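Local coordinates for protein serpin B3 (Homo sapiens, PDB 2ZV6) that probably inhibits proteases through a mobile reactive-site loop, as serpins do, and appears to interact with the kinase JNK1, at residues A[171-176]-A[186-191]. Sequence-based numbering, arbitrary orientation.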
ATOM      1  N   LYS A 171      -2.696   3.029 -14.993  1.00 74.64           N
ATOM      2  CA  LYS A 171      -3.741   3.198 -15.992  1.00 81.31           C
ATOM      3  C   LYS A 171      -4.826   2.128 -15.985  1.00 83.51           C
ATOM      4  O   LYS A 171      -4.548   0.942 -15.806  1.00 86.74           O
ATOM      5  CB  LYS A 171      -3.117   3.257 -17.387  1.00 85.94           C
ATOM      6  CG  LYS A 171      -1.598   3.212 -17.398  1.00 91.09           C
ATOM      7  CD  LYS A 171      -1.018   4.592 -17.680  1.00 95.02           C
ATOM      8  CE  LYS A 171      -0.383   4.672 -19.065  1.00 90.35           C
ATOM      9  NZ  LYS A 171       0.140   6.036 -19.354  1.00 80.62           N
ATOM     10  N   ASN A 172      -6.064   2.569 -16.188  1.00 79.77           N
ATOM     11  CA  ASN A 172      -7.217   1.678 -16.244  1.00 74.35           C
ATOM     12  C   ASN A 172      -7.491   0.942 -14.942  1.00 70.87           C
ATOM     13  O   ASN A 172      -7.683  -0.274 -14.936  1.00 69.01           O
ATOM     14  CB  ASN A 172      -7.040   0.671 -17.384  1.00 75.16           C
ATOM     15  CG  ASN A 172      -6.740   1.344 -18.716  1.00 88.67           C
ATOM     16  OD1 ASN A 172      -6.543   0.680 -19.731  1.00 95.79           O
ATOM     17  ND2 ASN A 172      -6.706   2.672 -18.716  1.00 87.60           N
ATOM     18  N   LEU A 173      -7.523   1.692 -13.844  1.00 70.32           N
ATOM     19  CA  LEU A 173      -7.784   1.121 -12.528  1.00 66.91           C
ATOM     20  C   LEU A 173      -9.011   0.226 -12.563  1.00 71.09           C
ATOM     21  O   LEU A 173      -9.204  -0.611 -11.679  1.00 76.06           O
ATOM     22  CB  LEU A 173      -8.011   2.229 -11.499  1.00 57.01           C
ATOM     23  CG  LEU A 173      -7.657   1.942 -10.038  1.00 54.82           C
ATOM     24  CD1 LEU A 173      -8.780   2.421  -9.155  1.00 59.65           C
ATOM     25  CD2 LEU A 173      -7.417   0.465  -9.819  1.00 65.35           C
ATOM     26  N   ILE A 174      -9.846   0.413 -13.583  1.00 73.38           N
ATOM     27  CA  ILE A 174     -11.062  -0.380 -13.733  1.00 66.70           C
ATOM     28  C   ILE A 174     -11.212  -0.932 -15.142  1.00 64.93           C
ATOM     29  O   ILE A 174     -11.198  -0.182 -16.112  1.00 59.47           O
ATOM     30  CB  ILE A 174     -12.317   0.446 -13.413  1.00 59.73           C
ATOM     31  CG1 ILE A 174     -12.249   0.967 -11.974  1.00 60.27           C
ATOM     32  CG2 ILE A 174     -13.554  -0.414 -13.611  1.00 59.13           C
ATOM     33  CD1 ILE A 174     -12.896   2.319 -11.776  1.00 52.92           C
ATOM     34  N   PRO A 175     -11.347  -2.261 -15.266  1.00 70.25           N
ATOM     35  CA  PRO A 175     -11.505  -2.935 -16.557  1.00 75.03           C
ATOM     36  C   PRO A 175     -12.968  -2.993 -16.984  1.00 80.59           C
ATOM     37  O   PRO A 175     -13.874  -2.847 -16.158  1.00 81.29           O
ATOM     38  CB  PRO A 175     -10.936  -4.321 -16.301  1.00 67.08           C
ATOM     39  CG  PRO A 175     -11.258  -4.572 -14.862  1.00 67.77           C
ATOM     40  CD  PRO A 175     -11.335  -3.232 -14.156  1.00 69.81           C
ATOM     41  N   GLU A 176     -13.187  -3.215 -18.274  1.00 80.36           N
ATOM     42  CA  GLU A 176     -14.536  -3.284 -18.809  1.00 85.86           C
ATOM     43  C   GLU A 176     -15.401  -4.240 -18.004  1.00 87.01           C
ATOM     44  O   GLU A 176     -14.903  -5.198 -17.411  1.00 93.10           O
ATOM     45  CB  GLU A 176     -14.491  -3.720 -20.269  1.00 88.29           C
ATOM     46  CG  GLU A 176     -13.624  -2.821 -21.125  1.00 96.06           C
ATOM     47  CD  GLU A 176     -13.845  -3.034 -22.604  1.00 99.92           C
ATOM     48  OE1 GLU A 176     -14.904  -3.582 -22.972  1.00100.00           O
ATOM     49  OE2 GLU A 176     -12.958  -2.651 -23.397  1.00100.00           O
ATOM     50  N   VAL A 186     -18.094   3.831  -5.193  1.00 38.85           N
ATOM     51  CA  VAL A 186     -16.887   3.157  -5.668  1.00 38.81           C
ATOM     52  C   VAL A 186     -15.658   3.909  -5.164  1.00 42.38           C
ATOM     53  O   VAL A 186     -15.307   4.971  -5.676  1.00 41.76           O
ATOM     54  CB  VAL A 186     -16.793   3.116  -7.215  1.00 32.20           C
ATOM     55  CG1 VAL A 186     -15.422   2.605  -7.627  1.00 20.76           C
ATOM     56  CG2 VAL A 186     -17.863   2.229  -7.797  1.00 17.45           C
ATOM     57  N   LEU A 187     -15.004   3.354  -4.157  1.00 47.63           N
ATOM     58  CA  LEU A 187     -13.817   3.975  -3.599  1.00 48.13           C
ATOM     59  C   LEU A 187     -12.610   3.587  -4.435  1.00 48.37           C
ATOM     60  O   LEU A 187     -12.329   2.403  -4.618  1.00 43.85           O
ATOM     61  CB  LEU A 187     -13.613   3.515  -2.154  1.00 42.58           C
ATOM     62  CG  LEU A 187     -12.475   4.133  -1.338  1.00 54.30           C
ATOM     63  CD1 LEU A 187     -11.950   5.407  -1.984  1.00 66.36           C
ATOM     64  CD2 LEU A 187     -12.997   4.445   0.050  1.00 67.64           C
ATOM     65  N   VAL A 188     -11.909   4.588  -4.961  1.00 50.81           N
ATOM     66  CA  VAL A 188     -10.713   4.345  -5.762  1.00 48.26           C
ATOM     67  C   VAL A 188      -9.505   4.673  -4.908  1.00 50.16           C
ATOM     68  O   VAL A 188      -9.513   5.660  -4.173  1.00 46.29           O
ATOM     69  CB  VAL A 188     -10.676   5.215  -7.019  1.00 35.94           C
ATOM     70  CG1 VAL A 188      -9.233   5.587  -7.356  1.00 28.33           C
ATOM     71  CG2 VAL A 188     -11.329   4.458  -8.175  1.00 35.31           C
ATOM     72  N   ASN A 189      -8.464   3.853  -5.016  1.00 51.38           N
ATOM     73  CA  ASN A 189      -7.267   4.049  -4.209  1.00 48.15           C
ATOM     74  C   ASN A 189      -5.991   3.648  -4.930  1.00 43.89           C
ATOM     75  O   ASN A 189      -5.335   2.683  -4.538  1.00 43.98           O
ATOM     76  CB  ASN A 189      -7.394   3.242  -2.912  1.00 51.24           C
ATOM     77  CG  ASN A 189      -6.550   3.797  -1.791  1.00 55.78           C
ATOM     78  OD1 ASN A 189      -5.970   4.878  -1.908  1.00 51.19           O
ATOM     79  ND2 ASN A 189      -6.477   3.054  -0.685  1.00 62.11           N
ATOM     80  N   ALA A 190      -5.646   4.380  -5.986  1.00 46.28           N
ATOM     81  CA  ALA A 190      -4.424   4.107  -6.739  1.00 47.58           C
ATOM     82  C   ALA A 190      -3.261   4.839  -6.058  1.00 49.94           C
ATOM     83  O   ALA A 190      -3.471   5.806  -5.321  1.00 48.73           O
ATOM     84  CB  ALA A 190      -4.572   4.566  -8.184  1.00 27.44           C
ATOM     85  N   ILE A 191      -2.039   4.362  -6.282  1.00 51.67           N
ATOM     86  CA  ILE A 191      -0.868   4.983  -5.674  1.00 51.21           C
ATOM     87  C   ILE A 191       0.422   4.577  -6.364  1.00 50.14           C
ATOM     88  O   ILE A 191       0.653   3.398  -6.633  1.00 36.96           O
ATOM     89  CB  ILE A 191      -0.744   4.630  -4.183  1.00 49.41           C
ATOM     90  CG1 ILE A 191       0.457   5.370  -3.596  1.00 43.22           C
ATOM     91  CG2 ILE A 191      -0.606   3.113  -4.000  1.00 47.73           C
ATOM     92  CD1 ILE A 191       0.339   5.665  -2.114  1.00 52.97           C
TER
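The peptide between V188 and N189 is the flat group that L173 approaches: its CD1 lies 4.4 Å from the backbone N of N189, off the N-H side and well away from the normal to the peptide face, no more than a van der Waals approach. The carboxamide of N189 leaves from the other side of the strand, toward helix 42-54. What holds L173 to the strand is apolar. Its CD1 lies against both methyls of V188, 3.4 Å from CG2 and 3.7 Å from CG1, and the two side chains run alongside each other in opposite senses. With CG anti to the backbone N (chi1 -152°), L173 carries this methyl down onto the strand. A looser touch extends the patch along the strand, CG of L173 to CB of A190 at 4.5 Å. I174 adds its CD1 at 4.5 Å from CG2 of V188, and so that one valine methyl meets both loop residues.

The backbone of I174 is tied to the helix behind it: its N is hydrogen-bonded to OD1 of N159, and its O accepts a hydrogen bond from NH1 of R155. Helix 151-165 also packs I158 on I174; L173 and I174 lie between the helix and the sheet, while V162 reaches A190 directly. In serpin terms these are helix F and the third strand of sheet A, strand 185-193, which pairs with 112-121 on one side and 336-346 on the other. L173 also touches L340 and K342, bridging 185-193 and 336-346, the two strands that part in serpins when the reactive-site loop inserts.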